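PDB 3SGH: SusD homolog from Bacteroides thetaiotaomicron, which probably binds glycans at the cell surface as a SusD-like outer-membrane lipoprotein, helping a partner transporter to take them up. Local coordinates for residues A[22-28]-A[173-177]; A[100-104]-A[167-171]; A[250-256]-A[282-287]; A[367-373]-A[388-394]. The contacts are given in a common frame with arbitrary orientation. Where two conformers were deposited one is given. Residues are numbered along the deposited sequence.

Interaction 1 (A[22-28]-A[173-177]); sequences STMFNVY and VDQFY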
loop_
_atom_site.group_PDB
_atom_site.type_symbol
_atom_site.label_atom_id
_atom_site.label_comp_id
_atom_site.label_asym_id
_atom_site.label_seq_id
_atom_site.Cartn_x
_atom_site.Cartn_y
_atom_site.Cartn_z
ATOM N N SER A 22 -21.445 -1.651 -1.903
ATOM C CA SER A 22 -21.001 -1.524 -0.501
ATOM C C SER A 22 -20.040 -2.620 -0.086
ATOM O O SER A 22 -19.065 -2.350 0.625
ATOM C CB SER A 22 -22.196 -1.498 0.483
ATOM O OG SER A 22 -22.984 -0.347 0.196
ATOM N N THR A 23 -20.285 -3.866 -0.466
ATOM C CA THR A 23 -19.354 -4.944 -0.150
ATOM C C THR A 23 -18.034 -4.751 -0.870
ATOM O O THR A 23 -16.974 -4.937 -0.294
ATOM C CB THR A 23 -19.867 -6.298 -0.608
ATOM O OG1 THR A 23 -21.295 -6.329 -0.484
ATOM C CG2 THR A 23 -19.204 -7.402 0.199
HETATM N N MSE A 24 -18.128 -4.386 -2.151
HETATM C CA MSE A 24 -16.931 -4.234 -2.994
HETATM C C MSE A 24 -16.007 -3.193 -2.384
HETATM O O MSE A 24 -14.772 -3.326 -2.416
HETATM C CB MSE A 24 -17.279 -3.825 -4.438
HETATM C CG MSE A 24 -18.180 -4.799 -5.160
HETATM SE SE MSE A 24 -18.571 -4.205 -6.934
HETATM C CE MSE A 24 -16.825 -4.506 -7.633
ATOM N N PHE A 25 -16.615 -2.163 -1.791
ATOM C CA PHE A 25 -15.854 -1.053 -1.254
ATOM C C PHE A 25 -14.908 -1.442 -0.115
ATOM O O PHE A 25 -14.006 -0.648 0.256
ATOM C CB PHE A 25 -16.773 0.027 -0.693
ATOM C CG PHE A 25 -17.484 0.912 -1.707
ATOM C CD1 PHE A 25 -17.103 1.042 -3.035
ATOM C CD2 PHE A 25 -18.531 1.686 -1.253
ATOM C CE1 PHE A 25 -17.777 1.925 -3.882
ATOM C CE2 PHE A 25 -19.213 2.557 -2.102
ATOM C CZ PHE A 25 -18.860 2.660 -3.389
ATOM N N ASN A 26 -15.107 -2.620 0.484
ATOM C CA ASN A 26 -14.158 -3.064 1.519
ATOM C C ASN A 26 -12.712 -3.228 1.010
ATOM O O ASN A 26 -11.789 -3.211 1.807
ATOM C CB ASN A 26 -14.636 -4.356 2.131
ATOM C CG ASN A 26 -15.802 -4.118 3.084
ATOM O OD1 ASN A 26 -15.587 -3.624 4.195
ATOM N ND2 ASN A 26 -17.024 -4.358 2.617
ATOM N N VAL A 27 -12.491 -3.339 -0.304
ATOM C CA VAL A 27 -11.111 -3.382 -0.785
ATOM C C VAL A 27 -10.309 -2.104 -0.568
ATOM O O VAL A 27 -9.091 -2.157 -0.590
ATOM C CB VAL A 27 -10.965 -3.796 -2.250
ATOM C CG1 VAL A 27 -11.613 -5.201 -2.488
ATOM C CG2 VAL A 27 -11.507 -2.713 -3.215
ATOM N N TYR A 28 -10.961 -0.961 -0.392
ATOM C CA TYR A 28 -10.225 0.295 -0.325
ATOM C C TYR A 28 -9.392 0.423 0.938
ATOM O O TYR A 28 -8.252 0.851 0.884
ATOM C CB TYR A 28 -11.183 1.463 -0.427
ATOM C CG TYR A 28 -11.759 1.665 -1.813
ATOM C CD1 TYR A 28 -10.930 1.926 -2.891
ATOM C CD2 TYR A 28 -13.124 1.694 -2.046
ATOM C CE1 TYR A 28 -11.414 2.141 -4.183
ATOM C CE2 TYR A 28 -13.612 1.904 -3.346
ATOM C CZ TYR A 28 -12.748 2.133 -4.411
ATOM O OH TYR A 28 -13.189 2.354 -5.707
ATOM N N VAL A 173 -24.883 5.332 -0.746
ATOM C CA VAL A 173 -24.005 4.263 -0.275
ATOM C C VAL A 173 -22.508 4.656 -0.116
ATOM O O VAL A 173 -21.687 3.868 0.399
ATOM C CB VAL A 173 -24.050 3.036 -1.226
ATOM C CG1 VAL A 173 -25.496 2.476 -1.300
ATOM C CG2 VAL A 173 -23.474 3.354 -2.563
ATOM N N ASP A 174 -22.181 5.865 -0.528
ATOM C CA ASP A 174 -20.785 6.301 -0.640
ATOM C C ASP A 174 -20.308 6.998 0.628
ATOM O O ASP A 174 -20.427 8.215 0.743
ATOM C CB ASP A 174 -20.658 7.231 -1.830
ATOM C CG ASP A 174 -19.257 7.798 -2.019
ATOM O OD1 ASP A 174 -18.260 7.286 -1.400
ATOM O OD2 ASP A 174 -19.153 8.761 -2.843
ATOM N N GLN A 175 -19.655 6.243 1.518
ATOM C CA GLN A 175 -19.053 6.804 2.722
ATOM C C GLN A 175 -17.734 7.544 2.504
ATOM O O GLN A 175 -17.215 8.179 3.429
ATOM C CB GLN A 175 -18.837 5.708 3.771
ATOM C CG GLN A 175 -17.768 4.645 3.469
ATOM C CD GLN A 175 -18.291 3.391 2.809
ATOM O OE1 GLN A 175 -19.254 3.434 2.023
ATOM N NE2 GLN A 175 -17.640 2.254 3.098
ATOM N N PHE A 176 -17.175 7.431 1.305
ATOM C CA PHE A 176 -15.882 8.068 0.990
ATOM C C PHE A 176 -16.066 9.533 0.613
ATOM O O PHE A 176 -15.453 10.432 1.232
ATOM C CB PHE A 176 -15.199 7.274 -0.133
ATOM C CG PHE A 176 -15.014 5.820 0.222
ATOM C CD1 PHE A 176 -13.891 5.396 0.942
ATOM C CD2 PHE A 176 -15.989 4.904 -0.083
ATOM C CE1 PHE A 176 -13.747 4.073 1.304
ATOM C CE2 PHE A 176 -15.858 3.576 0.295
ATOM C CZ PHE A 176 -14.733 3.153 0.974
ATOM N N TYR A 177 -16.940 9.766 -0.355
ATOM C CA TYR A 177 -17.174 11.108 -0.897
ATOM C C TYR A 177 -18.635 11.521 -1.048
ATOM O O TYR A 177 -18.925 12.539 -1.682
ATOM C CB TYR A 177 -16.509 11.168 -2.243
ATOM C CG TYR A 177 -14.993 11.000 -2.256
ATOM C CD1 TYR A 177 -14.162 11.791 -1.457
ATOM C CD2 TYR A 177 -14.389 10.129 -3.153
ATOM C CE1 TYR A 177 -12.769 11.685 -1.524
ATOM C CE2 TYR A 177 -12.973 10.019 -3.224
ATOM C CZ TYR A 177 -12.179 10.809 -2.422
ATOM O OH TYR A 177 -10.819 10.692 -2.541
HETATM O O HOH W 1 -18.506 -0.665 2.553
HETATM O O HOH W 2 -21.510 1.464 1.696
#
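Phe176 wedges its ring between Phe25 and Tyr28. Its edge points at the face of Phe25, with ring centroids 5.3 Å apart and planes at 86°. The edge of Tyr28 in turn points at the face of Phe176, centroids 5.2 Å apart and planes at 69°. The three rings form an aromatic cluster of two T-shaped pairs. The closest atoms are Phe25 CD2 to Phe176 CE2 at 3.6 Å and Tyr28 CD2 to Phe176 CZ at 3.7 Å. Val173 adds a looser apolar contact, Phe25 CE2 to Val173 CG2 at 4.4 Å. No direct hydrogen bond joins the segments. Instead, a water donates to Ser22 O (2.6 Å) and accepts from Gln175 NE2 (3.1 Å), and a second lies 2.8 Å from Ser22 OG and 2.7 Å from Val173 O. The loop 173-177 is held in shape by Asp174 OD1, which accepts from Phe176 N (2.9 Å) in an Asx turn and from Tyr177 N (3.0 Å); its OD2 bonds Gly179 N. Gln175 NE2 also bonds Asp229. Around the cluster, Phe25 and Tyr28 lean on helix 100-120, where Tyr28 OH bonds Thr108. Phe176 also touches strand 227-229, and Val27 packs on helix 75-84.

Interaction 2 (A[100-104]-A[167-171]); sequences VIYAM and NQDLA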
loop_
_atom_site.group_PDB
_atom_site.type_symbol
_atom_site.label_atom_id
_atom_site.label_comp_id
_atom_site.label_asym_id
_atom_site.label_seq_id
_atom_site.Cartn_x
_atom_site.Cartn_y
_atom_site.Cartn_z
ATOM N N VAL A 100 -22.868 5.709 -13.590
ATOM C CA VAL A 100 -21.929 5.954 -12.466
ATOM C C VAL A 100 -21.754 4.717 -11.580
ATOM O O VAL A 100 -20.661 4.480 -11.064
ATOM C CB VAL A 100 -22.407 7.164 -11.671
ATOM C CG1 VAL A 100 -21.665 7.279 -10.316
ATOM C CG2 VAL A 100 -22.216 8.445 -12.504
ATOM N N ILE A 101 -22.775 3.890 -11.431
ATOM C CA ILE A 101 -22.665 2.728 -10.533
ATOM C C ILE A 101 -21.756 1.703 -11.211
ATOM O O ILE A 101 -20.924 1.107 -10.544
ATOM C CB ILE A 101 -24.042 2.128 -10.134
ATOM C CG1 ILE A 101 -24.888 3.225 -9.458
ATOM C CG2 ILE A 101 -23.884 0.882 -9.266
ATOM C CD1 ILE A 101 -24.212 3.963 -8.281
ATOM N N TYR A 102 -21.849 1.555 -12.540
ATOM C CA TYR A 102 -20.947 0.683 -13.253
ATOM C C TYR A 102 -19.522 1.211 -13.206
ATOM O O TYR A 102 -18.584 0.441 -12.996
ATOM C CB TYR A 102 -21.385 0.500 -14.701
ATOM C CG TYR A 102 -20.467 -0.370 -15.480
ATOM C CD1 TYR A 102 -20.299 -1.710 -15.140
ATOM C CD2 TYR A 102 -19.768 0.125 -16.592
ATOM C CE1 TYR A 102 -19.454 -2.531 -15.868
ATOM C CE2 TYR A 102 -18.925 -0.714 -17.330
ATOM C CZ TYR A 102 -18.796 -2.039 -16.960
ATOM O OH TYR A 102 -17.963 -2.892 -17.682
ATOM N N ALA A 103 -19.352 2.521 -13.424
ATOM C CA ALA A 103 -18.047 3.161 -13.319
ATOM C C ALA A 103 -17.438 2.855 -11.944
ATOM O O ALA A 103 -16.255 2.502 -11.841
ATOM C CB ALA A 103 -18.180 4.650 -13.523
HETATM N N MSE A 104 -18.227 3.017 -10.877
HETATM C CA MSE A 104 -17.705 2.749 -9.533
HETATM C C MSE A 104 -17.350 1.286 -9.324
HETATM O O MSE A 104 -16.416 0.978 -8.592
HETATM C CB MSE A 104 -18.670 3.243 -8.449
HETATM C CG MSE A 104 -18.788 4.749 -8.426
HETATM SE SE MSE A 104 -17.186 5.635 -7.969
HETATM C CE MSE A 104 -16.602 4.423 -6.534
ATOM N N ASN A 167 -23.863 13.092 -7.248
ATOM C CA ASN A 167 -24.694 12.051 -7.856
ATOM C C ASN A 167 -25.553 11.434 -6.761
ATOM O O ASN A 167 -25.029 10.955 -5.734
ATOM C CB ASN A 167 -23.818 11.017 -8.518
ATOM C CG ASN A 167 -24.612 9.980 -9.266
ATOM O OD1 ASN A 167 -25.072 9.001 -8.689
ATOM N ND2 ASN A 167 -24.818 10.221 -10.567
ATOM N N GLN A 168 -26.867 11.474 -6.949
ATOM C CA GLN A 168 -27.766 11.091 -5.869
ATOM C C GLN A 168 -27.848 9.568 -5.689
ATOM O O GLN A 168 -28.001 9.117 -4.562
ATOM C CB GLN A 168 -29.162 11.688 -6.065
ATOM C CG GLN A 168 -29.203 13.230 -6.123
ATOM C CD GLN A 168 -28.615 13.852 -4.913
ATOM O OE1 GLN A 168 -29.122 13.691 -3.790
ATOM N NE2 GLN A 168 -27.434 14.494 -5.102
ATOM N N ASP A 169 -27.701 8.789 -6.766
ATOM C CA ASP A 169 -27.655 7.298 -6.630
ATOM C C ASP A 169 -26.452 6.850 -5.790
ATOM O O ASP A 169 -26.538 6.014 -4.878
ATOM C CB ASP A 169 -27.454 6.638 -8.006
ATOM C CG ASP A 169 -28.655 6.786 -8.909
ATOM O OD1 ASP A 169 -29.744 7.087 -8.390
ATOM O OD2 ASP A 169 -28.491 6.597 -10.150
ATOM N N LEU A 170 -25.317 7.442 -6.112
ATOM C CA LEU A 170 -24.065 7.079 -5.485
ATOM C C LEU A 170 -24.054 7.592 -4.018
ATOM O O LEU A 170 -23.534 6.918 -3.132
ATOM C CB LEU A 170 -22.921 7.619 -6.321
ATOM C CG LEU A 170 -21.526 7.273 -5.759
ATOM C CD1 LEU A 170 -21.324 5.763 -5.582
ATOM C CD2 LEU A 170 -20.476 7.872 -6.635
ATOM N N ALA A 171 -24.684 8.744 -3.752
ATOM C CA ALA A 171 -24.686 9.339 -2.380
ATOM C C ALA A 171 -25.237 8.396 -1.272
ATOM O O ALA A 171 -24.780 8.390 -0.122
ATOM C CB ALA A 171 -25.441 10.668 -2.374
#
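The segment 100-104 is the first turn of helix 100-120, with Met104 N bonded to Val100 O at 2.8 Å. Facing it is the short, weakly bonded helix around 168-171. The backbones come nearest at Ile101 and Leu170, whose CA atoms are 6.8 Å apart. No hydrogen bond crosses between them. Leu170 points at the long helix and meets three of its side chains. Its CD2 is 3.9 Å from Val100 CG1, and its CD1 is 3.9 Å from Met104 CG and 4.3 Å from Ile101 CD1. Met104 is a selenomethionine. At the edge, Ile101 CD1 lies 4.2 Å from Asp169 CB. Asn167 has two tasks. Its ND2 rests 3.7 Å from Val100 CG2, while its OD1 accepts from Leu170 N at 3.0 Å. This is the capping bond of Asn167, the short helix's N-cap. Leu21 of helix 17-24 and Trp184 of helix 181-198 also touch Leu170. A capped short helix thus packs mainly by one leucine on the first turn of helix 100-120, in this SusD-like protein's TPR-clan alpha-alpha superhelix.

Interaction 3 (A[250-256]-A[282-287]); sequences RANACLV and YVGVRS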
loop_
_atom_site.group_PDB
_atom_site.type_symbol
_atom_site.label_atom_id
_atom_site.label_comp_id
_atom_site.label_asym_id
_atom_site.label_seq_id
_atom_site.Cartn_x
_atom_site.Cartn_y
_atom_site.Cartn_z
ATOM N N ARG A 250 1.918 -3.715 16.154
ATOM C CA ARG A 250 2.531 -2.560 16.776
ATOM C C ARG A 250 3.253 -1.738 15.702
ATOM O O ARG A 250 3.335 -2.138 14.558
ATOM C CB ARG A 250 3.496 -2.977 17.900
ATOM C CG ARG A 250 2.845 -3.519 19.178
ATOM C CD ARG A 250 2.133 -2.455 19.947
ATOM N NE ARG A 250 1.442 -2.877 21.150
ATOM C CZ ARG A 250 0.155 -3.246 21.248
ATOM N NH1 ARG A 250 -0.611 -3.363 20.177
ATOM N NH2 ARG A 250 -0.357 -3.551 22.425
ATOM N N ALA A 251 3.769 -0.579 16.069
ATOM C CA ALA A 251 4.570 0.229 15.170
ATOM C C ALA A 251 5.863 -0.551 14.811
ATOM O O ALA A 251 6.445 -1.245 15.630
ATOM C CB ALA A 251 4.896 1.571 15.827
ATOM N N ASN A 252 6.308 -0.393 13.592
ATOM C CA ASN A 252 7.501 -1.063 13.066
ATOM C C ASN A 252 8.741 -0.218 13.371
ATOM O O ASN A 252 8.751 1.016 13.240
ATOM C CB ASN A 252 7.321 -1.279 11.555
ATOM C CG ASN A 252 8.388 -2.136 10.918
ATOM O OD1 ASN A 252 9.593 -1.885 11.063
ATOM N ND2 ASN A 252 7.958 -3.106 10.129
ATOM N N ALA A 253 9.785 -0.912 13.846
ATOM C CA ALA A 253 11.081 -0.336 14.130
ATOM C C ALA A 253 11.587 0.593 13.040
ATOM O O ALA A 253 12.237 1.602 13.306
ATOM C CB ALA A 253 12.087 -1.512 14.255
ATOM N N CYS A 254 11.335 0.207 11.792
ATOM C CA CYS A 254 11.878 0.902 10.643
ATOM C C CYS A 254 11.310 2.337 10.465
ATOM O O CYS A 254 12.060 3.284 10.561
ATOM C CB CYS A 254 11.623 0.066 9.385
ATOM S SG CYS A 254 12.308 0.774 7.889
ATOM N N LEU A 255 9.992 2.486 10.283
ATOM C CA LEU A 255 9.422 3.819 10.164
ATOM C C LEU A 255 9.707 4.673 11.414
ATOM O O LEU A 255 10.069 5.852 11.291
ATOM C CB LEU A 255 7.914 3.761 9.925
ATOM C CG LEU A 255 7.238 5.118 9.701
ATOM C CD1 LEU A 255 7.813 5.834 8.476
ATOM C CD2 LEU A 255 5.683 4.940 9.626
ATOM N N VAL A 256 9.561 4.105 12.602
ATOM C CA VAL A 256 9.774 4.865 13.850
ATOM C C VAL A 256 11.224 5.375 13.909
ATOM O O VAL A 256 11.487 6.521 14.251
ATOM C CB VAL A 256 9.430 4.025 15.119
ATOM C CG1 VAL A 256 9.756 4.815 16.384
ATOM C CG2 VAL A 256 7.912 3.581 15.078
ATOM N N TYR A 282 9.445 7.016 21.342
ATOM C CA TYR A 282 8.835 6.168 20.364
ATOM C C TYR A 282 9.808 5.063 20.060
ATOM O O TYR A 282 10.943 5.325 19.746
ATOM C CB TYR A 282 8.469 6.963 19.087
ATOM C CG TYR A 282 7.535 8.109 19.405
ATOM C CD1 TYR A 282 6.165 7.903 19.527
ATOM C CD2 TYR A 282 8.034 9.389 19.650
ATOM C CE1 TYR A 282 5.290 8.942 19.874
ATOM C CE2 TYR A 282 7.150 10.452 19.966
ATOM C CZ TYR A 282 5.799 10.207 20.085
ATOM O OH TYR A 282 4.968 11.239 20.400
ATOM N N VAL A 283 9.345 3.825 20.236
ATOM C CA VAL A 283 10.139 2.627 19.977
ATOM C C VAL A 283 9.271 1.607 19.253
ATOM O O VAL A 283 8.247 1.102 19.789
ATOM C CB VAL A 283 10.731 2.010 21.264
ATOM C CG1 VAL A 283 11.544 0.767 20.920
ATOM C CG2 VAL A 283 11.618 3.039 22.085
ATOM N N GLY A 284 9.653 1.315 18.011
ATOM C CA GLY A 284 8.977 0.281 17.214
ATOM C C GLY A 284 9.481 -1.122 17.500
ATOM O O GLY A 284 10.470 -1.301 18.228
ATOM N N VAL A 285 8.799 -2.092 16.905
ATOM C CA VAL A 285 9.125 -3.518 16.997
ATOM C C VAL A 285 9.838 -3.973 15.753
ATOM O O VAL A 285 9.385 -3.705 14.642
ATOM C CB VAL A 285 7.846 -4.376 17.248
ATOM C CG1 VAL A 285 8.238 -5.901 17.383
ATOM C CG2 VAL A 285 7.102 -3.854 18.456
ATOM N N ARG A 286 10.968 -4.679 15.916
ATOM C CA ARG A 286 11.665 -5.227 14.770
ATOM C C ARG A 286 10.820 -6.373 14.170
ATOM O O ARG A 286 10.532 -7.362 14.855
ATOM C CB ARG A 286 13.052 -5.717 15.179
ATOM C CG ARG A 286 13.887 -6.265 14.031
ATOM C CD ARG A 286 14.470 -5.134 13.130
ATOM N NE ARG A 286 15.170 -5.738 12.006
ATOM C CZ ARG A 286 16.394 -6.252 12.021
ATOM N NH1 ARG A 286 17.166 -6.132 13.064
ATOM N NH2 ARG A 286 16.864 -6.867 10.931
ATOM N N SER A 287 10.491 -6.246 12.889
ATOM C CA SER A 287 9.729 -7.257 12.171
ATOM C C SER A 287 10.740 -8.333 11.824
ATOM O O SER A 287 11.866 -8.012 11.407
ATOM C CB SER A 287 9.107 -6.663 10.915
ATOM O OG SER A 287 8.333 -7.631 10.256
HETATM O O HOH W 3 11.462 -3.742 11.624
#
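Val285, Ala253 and Val256 have the most surface buried here, and Gly284 follows closely. Val285 pairs by its backbone with the junction between strand 249-251 and helix 253-261. Its N donates to Ala251 O at 2.8 Å, and its O accepts from Ala253 N at 2.9 Å. Both bonds are nearly straight, and together they make a single beta bridge between Asn252 and Val285. The Val285 side chain packs on Arg250, with CG2 3.8 Å from Arg250 CB. Ala253 is the first residue of the helix. Its CB lies 3.7 Å from Arg286 N, and its CA is just 3.8 Å from the CA of Gly284. So close an approach needs glycine, since an ideal CB on residue 284 would clash with Ala253 N and Asn252 C. One turn on, Val256 CG1 sits 3.7 Å from Tyr282 CB and 3.6 Å from Tyr282 O. Asn252 is the N-cap: its OD1 accepts from Cys254 N at 2.8 Å. The same OD1 accepts from a water 2.7 Å away, and that water accepts from Ser287 N at 3.0 Å. Asn252 ND2 bonds Val50 O, which ties in strand 50-52. The contact therefore rests on main-chain hydrogen bonds in a buried setting, with small apolar groups around them. Ala251 O and Ala253 N pair directly with Val285, and Asn252 OD1 reaches Ser287 N through water.

Interaction 4 (A[367-373]-A[388-394]); sequences ATSIPGN and TNQSSIT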
loop_
_atom_site.group_PDB
_atom_site.type_symbol
_atom_site.label_atom_id
_atom_site.label_comp_id
_atom_site.label_asym_id
_atom_site.label_seq_id
_atom_site.Cartn_x
_atom_site.Cartn_y
_atom_site.Cartn_z
ATOM N N ALA A 367 18.788 20.271 6.910
ATOM C CA ALA A 367 19.808 19.701 6.039
ATOM C C ALA A 367 20.750 18.697 6.745
ATOM O O ALA A 367 21.627 18.143 6.105
ATOM C CB ALA A 367 20.657 20.846 5.426
ATOM N N THR A 368 20.543 18.444 8.032
ATOM C CA THR A 368 21.558 17.741 8.839
ATOM C C THR A 368 21.081 16.369 9.366
ATOM O O THR A 368 21.875 15.403 9.465
ATOM C CB THR A 368 22.043 18.623 10.009
ATOM O OG1 THR A 368 20.950 19.026 10.836
ATOM C CG2 THR A 368 22.762 19.890 9.544
ATOM N N SER A 369 19.805 16.289 9.730
ATOM C CA SER A 369 19.289 15.123 10.391
ATOM C C SER A 369 19.229 13.915 9.453
ATOM O O SER A 369 18.818 14.042 8.306
ATOM C CB SER A 369 17.889 15.389 10.974
ATOM O OG SER A 369 17.894 16.420 11.941
ATOM N N ILE A 370 19.631 12.754 9.951
ATOM C CA ILE A 370 19.605 11.541 9.122
ATOM C C ILE A 370 18.765 10.456 9.773
ATOM O O ILE A 370 18.482 10.511 10.974
ATOM C CB ILE A 370 21.027 11.030 8.844
ATOM C CG1 ILE A 370 21.739 10.631 10.130
ATOM C CG2 ILE A 370 21.811 12.148 8.047
ATOM C CD1 ILE A 370 23.210 10.259 9.931
ATOM N N PRO A 371 18.339 9.469 8.988
ATOM C CA PRO A 371 17.483 8.426 9.545
ATOM C C PRO A 371 18.176 7.707 10.710
ATOM O O PRO A 371 19.379 7.477 10.698
ATOM C CB PRO A 371 17.186 7.538 8.315
ATOM C CG PRO A 371 17.351 8.476 7.153
ATOM C CD PRO A 371 18.435 9.382 7.513
ATOM N N GLY A 372 17.413 7.429 11.755
ATOM C CA GLY A 372 17.939 6.889 13.003
ATOM C C GLY A 372 18.222 5.406 12.953
ATOM O O GLY A 372 17.583 4.640 12.202
ATOM N N ASN A 373 19.187 4.993 13.756
ATOM C CA ASN A 373 19.422 3.570 13.942
ATOM C C ASN A 373 18.393 3.065 14.927
ATOM O O ASN A 373 17.782 3.862 15.640
ATOM C CB ASN A 373 20.835 3.340 14.472
ATOM C CG ASN A 373 21.869 3.800 13.506
ATOM O OD1 ASN A 373 21.697 3.657 12.315
ATOM N ND2 ASN A 373 22.959 4.359 14.016
ATOM N N THR A 388 21.398 -0.993 12.101
ATOM C CA THR A 388 22.006 0.218 11.547
ATOM C C THR A 388 21.255 0.643 10.289
ATOM O O THR A 388 21.153 -0.113 9.309
ATOM C CB THR A 388 23.506 0.009 11.232
ATOM O OG1 THR A 388 24.217 -0.485 12.390
ATOM C CG2 THR A 388 24.103 1.323 10.734
ATOM N N ASN A 389 20.691 1.838 10.323
ATOM C CA ASN A 389 19.924 2.341 9.178
ATOM C C ASN A 389 20.839 2.492 7.977
ATOM O O ASN A 389 21.933 3.078 8.082
ATOM C CB ASN A 389 19.257 3.669 9.541
ATOM C CG ASN A 389 18.086 3.971 8.702
ATOM O OD1 ASN A 389 18.157 3.901 7.471
ATOM N ND2 ASN A 389 16.971 4.346 9.347
ATOM N N GLN A 390 20.417 1.964 6.830
ATOM C CA GLN A 390 21.281 2.017 5.696
ATOM C C GLN A 390 21.046 3.285 4.900
ATOM O O GLN A 390 21.819 3.546 3.991
ATOM C CB GLN A 390 21.160 0.762 4.843
ATOM C CG GLN A 390 21.617 -0.480 5.611
ATOM C CD GLN A 390 21.776 -1.721 4.723
ATOM O OE1 GLN A 390 21.514 -1.687 3.510
ATOM N NE2 GLN A 390 22.213 -2.823 5.335
ATOM N N SER A 391 20.056 4.095 5.293
ATOM C CA SER A 391 19.856 5.403 4.671
ATOM C C SER A 391 20.538 6.557 5.399
ATOM O O SER A 391 20.549 6.618 6.640
ATOM C CB SER A 391 18.357 5.697 4.577
ATOM O OG SER A 391 18.093 6.867 3.835
ATOM N N SER A 392 21.076 7.503 4.629
ATOM C CA SER A 392 21.647 8.711 5.192
ATOM C C SER A 392 20.950 9.940 4.642
ATOM O O SER A 392 21.464 11.078 4.799
ATOM C CB SER A 392 23.133 8.752 4.858
ATOM O OG SER A 392 23.369 8.495 3.474
ATOM N N ILE A 393 19.786 9.720 4.013
ATOM C CA ILE A 393 19.110 10.780 3.264
ATOM C C ILE A 393 18.547 11.851 4.194
ATOM O O ILE A 393 17.856 11.562 5.175
ATOM C CB ILE A 393 18.047 10.198 2.263
ATOM C CG1 ILE A 393 17.817 11.114 1.059
ATOM C CG2 ILE A 393 16.737 9.851 2.963
ATOM C CD1 ILE A 393 19.065 11.254 0.077
ATOM N N THR A 394 18.837 13.109 3.879
ATOM C CA THR A 394 18.372 14.228 4.661
ATOM C C THR A 394 17.105 14.807 4.053
ATOM O O THR A 394 16.736 14.475 2.936
ATOM C CB THR A 394 19.482 15.326 4.729
ATOM O OG1 THR A 394 19.851 15.710 3.399
ATOM C CG2 THR A 394 20.704 14.794 5.482
#
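This is a loop-to-loop contact within the irregular region between helix 360-364 and helix 403-417. The two segments run nearly antiparallel, with end-to-end directions 166° apart, but they form no strand. Their CA atoms come closest at Asn373 and Thr388 (4.9 Å) and at Ile370 and Ser392 (5.3 Å). Asn389 makes both hydrogen bonds between them. Its ND2 donates to Gly372 O at 2.9 Å, and its backbone N donates to Asn373 OD1 at 2.9 Å. Its OD1 is used within its own segment and accepts from Ser391 N at 2.9 Å, an Asx turn. This turn shapes the chain beside the bonds. Pro371 fills the middle. Its CD is 3.2 Å from Ile393 O and 3.6 Å from Ser391 O, and its CB is 3.4 Å from Asn389 ND2. At the far end, Thr394 CG2 lies 3.5 Å from Ala367 O, 3.5 Å from Ser369 O and 3.8 Å from Ile370 CG2. Polar bonds thus hold one end and van der Waals contacts the other. The pair of loops rests on two helices. Pro371, Asn389 and Ser391 touch Tyr258 of helix 253-261, and Gly372 shares a backbone hydrogen bond with Ser257. On helix 403-417, Ser391 OG bonds Glu408, and Ile393 packs on Lys405 and Thr412.

The four contacts fall into two groups. Interactions 1 and 2 have centres 11 Å apart and touch, as Phe25 CE1 is 3.8 Å from Met104 CE. Along the chain, interaction 2 is nested inside the loop closed by interaction 1. Together they tie the connection 167-177 to helices 17-24 and 100-120; helix 181-198 flanks both. Interactions 3 and 4 follow in series, with centres 16 Å apart. Interaction 3 includes the start of helix 253-261, against which interaction 4 rests; helix 403-417 touches both. Here irregular chain is fixed against helices. Interactions 2 and 4 lie on opposite sides of the chain's centre, 46 Å between centres, so the groups bind together distant parts of one compact chain.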